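Local coordinates for TetR transcriptional regulator (Chloroflexus aurantiacus, PDB 3QBM), which probably binds DNA through an N-terminal helix-turn-helix and regulates transcription, at the interface of chains A and B. Coordinates in Å, arbitrary orientation; residue numbers count along the deposited sequence, not the author numbering. Chains: chain A/B, TetR transcriptional regulator.

Contact 1: the interface of chains A and B. Residues chain A 110, 113-114, 121, 124-125, 128-129, 132, 162; chain B 170-171, 174-175.
The C-terminal turns of helix 154-175 of chain B pack against a groove of chain A, lined by helices 105-113 and 118-144 with A:Ile162 of helix 154-175 at one end, in the helical dimer interface typical of TetR-family regulators. B:Ile174, with 102 Å² of its surface buried by chain A, is the central wedge. Its CG1 lies 3.6 Å from A:Ala110 CB, and the terminal CD1, turned back by a chi2 of -67°, fits among A:Ala110, A:Asp114 CB, A:Val124 CG1 and the CG of A:Arg121, whose chain slides past it in the opposite direction. The CG2 branch, anti to the backbone N, points the other way, toward A:Ile128 and the A:Arg125 backbone. One turn earlier, B:Leu171 crosses A:Ile128 obliquely, with its CD2 3.6 Å from A:Ile128 CD1 and 3.7 Å from A:Ile162 CG2. B:Leu175 spends CD2 on the extended chain of A:Arg125, CG to CD2 being 3.8 Å, and meets the A:Arg132 guanidinium tip to tip. Its carbonyl O stands 3.3 Å above the A:Arg125 guanidinium plane, toward the rim, a placement over a face that gives no direct bond. The polar links run through water instead: one water joins A:Arg125 NH1 to B:Ile174 O, another A:Asp114 OD2 to B:Met170 O. Within chain A, A:Arg121 NH1 donates to A:Asp114 O at 2.9 Å. The patch thus seats one helix end of chain B against the regulatory-domain helices of chain A.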
# COMPACT_ATOMS: atom_id res chain seq x y z
N ALA A 110 -0.39 -6.88 3.88
CA ALA A 110 0.75 -6.95 2.99
C ALA A 110 1.92 -6.17 3.56
O ALA A 110 3.02 -6.68 3.57
CB ALA A 110 0.42 -6.38 1.59
N SER A 113 3.29 -7.99 6.80
CA SER A 113 3.79 -9.36 6.64
C SER A 113 4.88 -9.55 5.59
O SER A 113 5.63 -10.53 5.66
CB SER A 113 2.64 -10.31 6.30
OG SER A 113 2.12 -10.10 4.97
N ASP A 114 4.97 -8.66 4.61
CA ASP A 114 5.84 -8.94 3.48
C ASP A 114 7.29 -9.31 3.91
O ASP A 114 7.86 -10.18 3.32
CB ASP A 114 5.77 -7.85 2.39
CG ASP A 114 6.05 -6.44 2.91
OD1 ASP A 114 6.34 -6.24 4.11
OD2 ASP A 114 6.00 -5.52 2.07
N ARG A 121 2.10 -13.66 4.60
CA ARG A 121 2.46 -13.27 3.24
C ARG A 121 1.84 -14.22 2.21
O ARG A 121 1.30 -13.78 1.18
CB ARG A 121 4.00 -13.20 3.08
CG ARG A 121 4.46 -12.77 1.69
CD ARG A 121 5.96 -12.48 1.62
NE ARG A 121 6.73 -13.70 1.81
CZ ARG A 121 7.61 -13.93 2.80
NH1 ARG A 121 7.88 -13.04 3.76
NH2 ARG A 121 8.25 -15.10 2.82
N VAL A 124 -1.87 -13.48 1.97
CA VAL A 124 -2.09 -12.26 1.22
C VAL A 124 -1.90 -12.59 -0.25
O VAL A 124 -2.77 -12.24 -1.06
CB VAL A 124 -1.18 -11.09 1.70
CG1 VAL A 124 -1.29 -9.82 0.78
CG2 VAL A 124 -1.54 -10.69 3.13
N ARG A 125 -0.82 -13.30 -0.59
CA ARG A 125 -0.56 -13.67 -1.99
C ARG A 125 -1.71 -14.47 -2.59
O ARG A 125 -2.10 -14.25 -3.73
CB ARG A 125 0.79 -14.37 -2.14
CG ARG A 125 1.10 -14.89 -3.53
CD ARG A 125 2.54 -15.39 -3.56
NE ARG A 125 3.03 -15.62 -4.91
CZ ARG A 125 4.29 -15.87 -5.23
NH1 ARG A 125 5.24 -15.91 -4.30
NH2 ARG A 125 4.62 -16.06 -6.49
N ILE A 128 -4.49 -12.03 -3.56
CA ILE A 128 -4.10 -11.32 -4.78
C ILE A 128 -4.23 -12.28 -5.98
O ILE A 128 -4.72 -11.89 -7.02
CB ILE A 128 -2.69 -10.75 -4.66
CG1 ILE A 128 -2.68 -9.60 -3.61
CG2 ILE A 128 -2.16 -10.27 -6.01
CD1 ILE A 128 -1.32 -9.30 -3.09
N ASP A 129 -3.82 -13.54 -5.81
CA ASP A 129 -3.96 -14.52 -6.89
C ASP A 129 -5.41 -14.84 -7.25
O ASP A 129 -5.71 -15.11 -8.40
CB ASP A 129 -3.12 -15.77 -6.63
CG ASP A 129 -1.63 -15.51 -6.80
OD1 ASP A 129 -1.25 -14.44 -7.34
OD2 ASP A 129 -0.81 -16.35 -6.38
N ARG A 132 -6.42 -11.87 -9.45
CA ARG A 132 -5.80 -12.07 -10.74
C ARG A 132 -6.54 -13.14 -11.58
O ARG A 132 -6.77 -12.95 -12.79
CB ARG A 132 -4.33 -12.48 -10.55
CG ARG A 132 -3.47 -11.40 -10.03
CD ARG A 132 -2.11 -11.88 -9.59
NE ARG A 132 -1.21 -12.16 -10.70
CZ ARG A 132 0.00 -12.69 -10.54
NH1 ARG A 132 0.47 -13.01 -9.33
NH2 ARG A 132 0.77 -12.87 -11.60
N ILE A 162 -5.00 -3.90 -9.71
CA ILE A 162 -4.78 -4.11 -8.27
C ILE A 162 -3.83 -3.09 -7.65
O ILE A 162 -4.11 -2.54 -6.57
CB ILE A 162 -4.28 -5.55 -7.97
CG1 ILE A 162 -5.36 -6.54 -8.39
CG2 ILE A 162 -3.90 -5.71 -6.47
CD1 ILE A 162 -4.83 -8.03 -8.52
N MSE B 170 3.81 -2.22 -3.20
CA MSE B 170 3.16 -3.21 -2.33
C MSE B 170 3.12 -4.59 -2.98
O MSE B 170 3.52 -5.61 -2.37
CB MSE B 170 1.73 -2.78 -1.98
CG MSE B 170 0.99 -3.74 -1.06
SE MSE B 170 0.13 -5.16 -1.85
CE MSE B 170 -1.20 -4.18 -2.92
N LEU B 171 2.64 -4.64 -4.23
CA LEU B 171 2.50 -5.92 -4.91
C LEU B 171 3.83 -6.63 -5.14
O LEU B 171 3.91 -7.86 -5.01
CB LEU B 171 1.76 -5.77 -6.24
CG LEU B 171 0.26 -5.57 -6.25
CD1 LEU B 171 -0.23 -5.43 -7.72
CD2 LEU B 171 -0.52 -6.72 -5.53
N ILE B 174 5.05 -8.50 -2.08
CA ILE B 174 4.22 -9.65 -1.74
C ILE B 174 4.40 -10.78 -2.70
O ILE B 174 4.49 -11.95 -2.28
CB ILE B 174 2.74 -9.31 -1.67
CG1 ILE B 174 2.48 -8.60 -0.39
CG2 ILE B 174 1.89 -10.63 -1.64
CD1 ILE B 174 2.66 -9.47 0.88
N LEU B 175 4.45 -10.44 -3.99
CA LEU B 175 4.55 -11.43 -5.05
C LEU B 175 6.01 -11.84 -5.26
O LEU B 175 6.26 -12.85 -5.93
CB LEU B 175 3.92 -10.92 -6.35
CG LEU B 175 2.40 -10.64 -6.23
CD1 LEU B 175 1.83 -10.09 -7.51
CD2 LEU B 175 1.62 -11.87 -5.78
O HOH W 1 3.83 -5.16 0.44
O HOH W 2 5.41 -14.44 -1.82

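Contact 2: the interface of chains A and B. Residues chain A 160, 163-164, 166-168, 170-171; chain B 160, 163-164, 166-168, 170-171.
Small residues bring the backbones close at this crossing of helix 154-175 with its two-fold mate. A:Gly167 CA and B:Gly167 CA lie 3.9 Å apart, so the helices meet here without intervening side chains. Either side of this point, the methyl of each Ala163 reaches the partner's backbone at residue 168: A:Ala163 CB is 3.7 Å from B:Ala168 CA, and the twin pair repeats that spacing. Among the polar groups, A:Thr164 and B:Thr164 lie side by side, pointing the same way, and their OG1 atoms approach to 3.5 Å, a weak hydrogen bond at best. Each hydroxyl donates back to its own helix, A:Thr164 OG1 reaching A:Leu160 O at 2.7 Å from above the carbonyl plane, 38° out of it. A shared water, 2.9 Å from A:Thr164 OG1 and 2.8 Å from B:Thr164 OG1, is then the likely donor to both. With OG1 anti to the carbonyl carbon (chi1 -56° in chain A), the bond to A:Leu160 holds the side chain at that chi1, which leaves CG2 anti to the backbone N and beside B:Thr164 OG1. Apolar side chains close the flanks. A:Met170 (selenomethionine), bent at chi2 and chi3, crosses B:Glu166 obliquely, its methyl CE 3.6 Å from B:Glu166 CB, while A:Leu171 CD1 covers B:Ala163 CB, also at 3.6 Å. The patch occupies the middle of helix 154-175 in both chains and straddles the two-fold axis, with the threonine pair toward the N-terminal side.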
# COMPACT_ATOMS: atom_id res chain seq x y z
N LEU A 160 -2.09 -4.26 -12.99
CA LEU A 160 -2.23 -2.79 -13.05
C LEU A 160 -3.42 -2.31 -12.20
O LEU A 160 -3.29 -1.36 -11.39
CB LEU A 160 -2.42 -2.33 -14.48
CG LEU A 160 -2.74 -0.85 -14.68
CD1 LEU A 160 -1.52 0.01 -14.27
CD2 LEU A 160 -3.11 -0.63 -16.17
N ALA A 163 -2.73 -2.82 -8.35
CA ALA A 163 -1.73 -1.83 -7.90
C ALA A 163 -2.40 -0.48 -7.80
O ALA A 163 -2.28 0.21 -6.76
CB ALA A 163 -0.54 -1.74 -8.89
N THR A 164 -3.09 -0.07 -8.85
CA THR A 164 -3.71 1.27 -8.87
C THR A 164 -4.71 1.48 -7.78
O THR A 164 -4.68 2.53 -7.07
CB THR A 164 -4.36 1.54 -10.23
OG1 THR A 164 -3.36 1.36 -11.25
CG2 THR A 164 -4.92 2.98 -10.30
N GLU A 166 -5.31 -0.36 -4.98
CA GLU A 166 -4.79 -0.49 -3.63
C GLU A 166 -3.96 0.73 -3.25
O GLU A 166 -4.07 1.19 -2.11
CB GLU A 166 -3.95 -1.77 -3.45
CG GLU A 166 -4.76 -3.03 -3.40
CD GLU A 166 -5.52 -3.23 -2.11
OE1 GLU A 166 -5.94 -2.25 -1.46
OE2 GLU A 166 -5.68 -4.40 -1.74
N GLY A 167 -3.13 1.25 -4.17
CA GLY A 167 -2.40 2.51 -3.94
C GLY A 167 -3.34 3.71 -3.66
O GLY A 167 -3.11 4.55 -2.77
N ALA A 168 -4.45 3.74 -4.36
CA ALA A 168 -5.45 4.76 -4.13
C ALA A 168 -6.15 4.61 -2.77
O ALA A 168 -6.44 5.61 -2.13
CB ALA A 168 -6.41 4.79 -5.26
N MSE A 170 -4.66 3.41 -0.10
CA MSE A 170 -3.63 3.96 0.77
C MSE A 170 -3.66 5.51 0.78
O MSE A 170 -3.68 6.13 1.84
CB MSE A 170 -2.25 3.51 0.30
CG MSE A 170 -1.09 4.07 1.17
SE MSE A 170 -0.44 5.77 0.75
CE MSE A 170 0.24 5.31 -1.05
N LEU A 171 -3.68 6.10 -0.40
CA LEU A 171 -3.67 7.57 -0.53
C LEU A 171 -4.91 8.24 0.01
O LEU A 171 -4.81 9.28 0.64
CB LEU A 171 -3.57 8.01 -1.97
CG LEU A 171 -2.20 8.03 -2.58
CD1 LEU A 171 -2.41 8.48 -4.02
CD2 LEU A 171 -1.20 8.92 -1.82
N LEU B 160 -2.66 10.05 -9.38
CA LEU B 160 -2.64 8.78 -10.15
C LEU B 160 -1.24 8.11 -10.13
O LEU B 160 -1.14 6.93 -9.85
CB LEU B 160 -3.10 8.98 -11.59
CG LEU B 160 -3.10 7.76 -12.51
CD1 LEU B 160 -4.07 6.72 -12.00
CD2 LEU B 160 -3.41 8.17 -13.98
N ALA B 163 -0.51 6.77 -6.52
CA ALA B 163 -1.32 5.60 -6.19
C ALA B 163 -0.83 4.35 -6.92
O ALA B 163 -0.60 3.29 -6.32
CB ALA B 163 -2.80 5.86 -6.49
N THR B 164 -0.65 4.49 -8.22
CA THR B 164 -0.23 3.38 -9.06
C THR B 164 1.13 2.84 -8.68
O THR B 164 1.29 1.65 -8.53
CB THR B 164 -0.25 3.76 -10.58
OG1 THR B 164 -1.55 4.32 -10.93
CG2 THR B 164 0.05 2.55 -11.44
N GLU B 166 2.91 3.28 -5.86
CA GLU B 166 2.95 2.72 -4.51
C GLU B 166 2.21 1.42 -4.39
O GLU B 166 2.65 0.53 -3.68
CB GLU B 166 2.47 3.73 -3.44
CG GLU B 166 3.45 4.92 -3.22
CD GLU B 166 4.72 4.51 -2.46
OE1 GLU B 166 5.19 3.33 -2.57
OE2 GLU B 166 5.23 5.34 -1.72
N GLY B 167 1.05 1.30 -5.04
CA GLY B 167 0.36 0.02 -5.04
C GLY B 167 1.21 -1.10 -5.66
O GLY B 167 1.19 -2.26 -5.21
N ALA B 168 1.95 -0.76 -6.71
CA ALA B 168 2.86 -1.70 -7.37
C ALA B 168 4.03 -2.07 -6.48
O ALA B 168 4.47 -3.22 -6.48
CB ALA B 168 3.31 -1.13 -8.70
N MSE B 170 3.81 -2.22 -3.20
CA MSE B 170 3.16 -3.21 -2.33
C MSE B 170 3.12 -4.59 -2.98
O MSE B 170 3.52 -5.61 -2.37
CB MSE B 170 1.73 -2.78 -1.98
CG MSE B 170 0.99 -3.74 -1.06
SE MSE B 170 0.13 -5.16 -1.85
CE MSE B 170 -1.20 -4.18 -2.92
N LEU B 171 2.64 -4.64 -4.23
CA LEU B 171 2.50 -5.92 -4.91
C LEU B 171 3.83 -6.63 -5.14
O LEU B 171 3.91 -7.86 -5.01
CB LEU B 171 1.76 -5.77 -6.24
CG LEU B 171 0.26 -5.57 -6.25
CD1 LEU B 171 -0.23 -5.43 -7.72
CD2 LEU B 171 -0.52 -6.72 -5.53
O HOH W 3 -3.00 3.47 -13.18

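Contact 3: the interface of chains A and B. Residues chain A 107-108, 111, 170, 173; chain B 107-108, 111, 114, 170.
At the edge of the A:Arg173 guanidinium, in its plane, lies B:Asp114 OD2, 3.8 Å from A:Arg173 NE: a long salt bridge beyond hydrogen-bonding reach. The arginine chain, bent at chi3 (80°), lays CB and CD alongside the same carboxylate oxygen. That oxygen is also gripped by two waters, one 2.6 Å from B:Asp114 OD2 and continuing to A:Asn108 OD1, the other bridging it to A:Met170 O. B:Asp114 holds its CG in the crowded position between backbone N and carbonyl carbon (chi1 56°), and the nearby arginine may favour its charged form. The A:Asn108 amide turns its oxygen toward the partner isoleucine, OD1 standing 3.7 Å from B:Ile111 CG2; B:Asn108 does the same to A:Ile111. The apolar core is built by A:Ile111, with 82 Å² buried by chain B, and its twin. Each keeps CG2 anti to the backbone N and crosses the partner's selenomethionine at about a right angle, A:Ile111 CD1 lying 3.6 Å from B:Met170 CG. The isoleucines cross obliquely, CG1 of A:Ile111 to CG1 of B:Ile111 measuring 4.0 Å. Leucines flank them: A:Leu107 CD1 is 3.9 Å from B:Met170 CG. Ile111 and Asp114 also line a magnesium site seen in this crystal, Ile111 presumably through its backbone carbonyl; the ion may come from crystallisation. In the fold, helices 105-113 of the two chains meet here about the two-fold, beside the later turns of both helices 154-175.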
# COMPACT_ATOMS: atom_id res chain seq x y z
N LEU A 107 -4.17 -5.03 1.73
CA LEU A 107 -3.15 -3.98 1.74
C LEU A 107 -2.48 -3.87 3.11
O LEU A 107 -1.25 -3.86 3.21
CB LEU A 107 -3.77 -2.63 1.34
CG LEU A 107 -2.96 -1.34 1.44
CD1 LEU A 107 -1.72 -1.39 0.54
CD2 LEU A 107 -3.81 -0.07 1.16
N ASN A 108 -3.28 -3.73 4.15
CA ASN A 108 -2.71 -3.54 5.47
C ASN A 108 -1.82 -4.73 5.92
O ASN A 108 -0.74 -4.54 6.49
CB ASN A 108 -3.81 -3.29 6.49
CG ASN A 108 -4.53 -1.96 6.30
OD1 ASN A 108 -4.11 -1.09 5.52
ND2 ASN A 108 -5.66 -1.82 6.99
N ILE A 111 1.69 -4.91 3.93
CA ILE A 111 2.78 -4.07 4.42
C ILE A 111 3.44 -4.65 5.68
O ILE A 111 4.66 -4.62 5.82
CB ILE A 111 2.32 -2.60 4.64
CG1 ILE A 111 2.43 -1.80 3.34
CG2 ILE A 111 3.18 -1.89 5.69
CD1 ILE A 111 1.86 -2.44 2.16
N MSE A 170 -4.66 3.41 -0.10
CA MSE A 170 -3.63 3.96 0.77
C MSE A 170 -3.66 5.51 0.78
O MSE A 170 -3.68 6.13 1.84
CB MSE A 170 -2.25 3.51 0.30
CG MSE A 170 -1.09 4.07 1.17
SE MSE A 170 -0.44 5.77 0.75
CE MSE A 170 0.24 5.31 -1.05
N ARG A 173 -6.84 7.20 2.36
CA ARG A 173 -6.89 7.16 3.81
C ARG A 173 -5.92 8.15 4.41
O ARG A 173 -6.28 8.90 5.33
CB ARG A 173 -6.66 5.77 4.38
CG ARG A 173 -7.78 4.78 4.19
CD ARG A 173 -7.64 3.54 5.16
NE ARG A 173 -8.11 3.77 6.51
CZ ARG A 173 -9.39 3.83 6.85
NH1 ARG A 173 -10.34 3.75 5.92
NH2 ARG A 173 -9.76 4.04 8.10
N LEU B 107 4.91 4.55 2.07
CA LEU B 107 3.84 3.54 2.00
C LEU B 107 3.75 2.78 3.33
O LEU B 107 2.66 2.62 3.87
CB LEU B 107 4.15 2.52 0.87
CG LEU B 107 3.35 1.23 0.82
CD1 LEU B 107 1.85 1.53 0.69
CD2 LEU B 107 3.88 0.37 -0.34
N ASN B 108 4.89 2.34 3.85
CA ASN B 108 4.85 1.51 5.08
C ASN B 108 4.29 2.28 6.27
O ASN B 108 3.44 1.77 7.03
CB ASN B 108 6.23 0.90 5.40
CG ASN B 108 6.67 -0.11 4.35
OD1 ASN B 108 5.86 -0.64 3.55
ND2 ASN B 108 7.96 -0.37 4.32
N ILE B 111 0.35 3.03 6.15
CA ILE B 111 -0.53 1.95 6.58
C ILE B 111 -0.63 1.90 8.09
O ILE B 111 -1.73 1.75 8.64
CB ILE B 111 -0.10 0.57 6.00
CG1 ILE B 111 -0.73 0.31 4.65
CG2 ILE B 111 -0.64 -0.59 6.86
CD1 ILE B 111 -0.67 1.39 3.65
N ASP B 114 -2.10 5.77 9.61
CA ASP B 114 -3.36 6.38 9.17
C ASP B 114 -4.46 6.35 10.20
O ASP B 114 -5.22 7.30 10.32
CB ASP B 114 -3.82 5.88 7.80
CG ASP B 114 -3.98 4.37 7.71
OD1 ASP B 114 -3.80 3.62 8.71
OD2 ASP B 114 -4.29 3.92 6.58
N MSE B 170 3.81 -2.22 -3.20
CA MSE B 170 3.16 -3.21 -2.33
C MSE B 170 3.12 -4.59 -2.98
O MSE B 170 3.52 -5.61 -2.37
CB MSE B 170 1.73 -2.78 -1.98
CG MSE B 170 0.99 -3.74 -1.06
SE MSE B 170 0.13 -5.16 -1.85
CE MSE B 170 -1.20 -4.18 -2.92
O HOH W 4 -4.09 1.31 6.84
O HOH W 5 -2.99 4.48 4.09

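Helix 154-175 runs through all three contacts. The C-alpha centres of contact 1 lie about 12 Å from those of contact 2 and of contact 3, whereas contacts 2 and 3 are about 9 Å apart. B:Met170 belongs to all three; contacts 1 and 2 also share B:Leu171, and contacts 2 and 3 share A:Met170. Contact 2, and most of contact 3, pair equivalent residues of the two chains near the two-fold, while contact 1 is off-axis and has a twin with the chains exchanged. Together they form one continuous seam, consistent with a TetR-type dimer whose joining surface lies apart from the N-terminal DNA-binding helices.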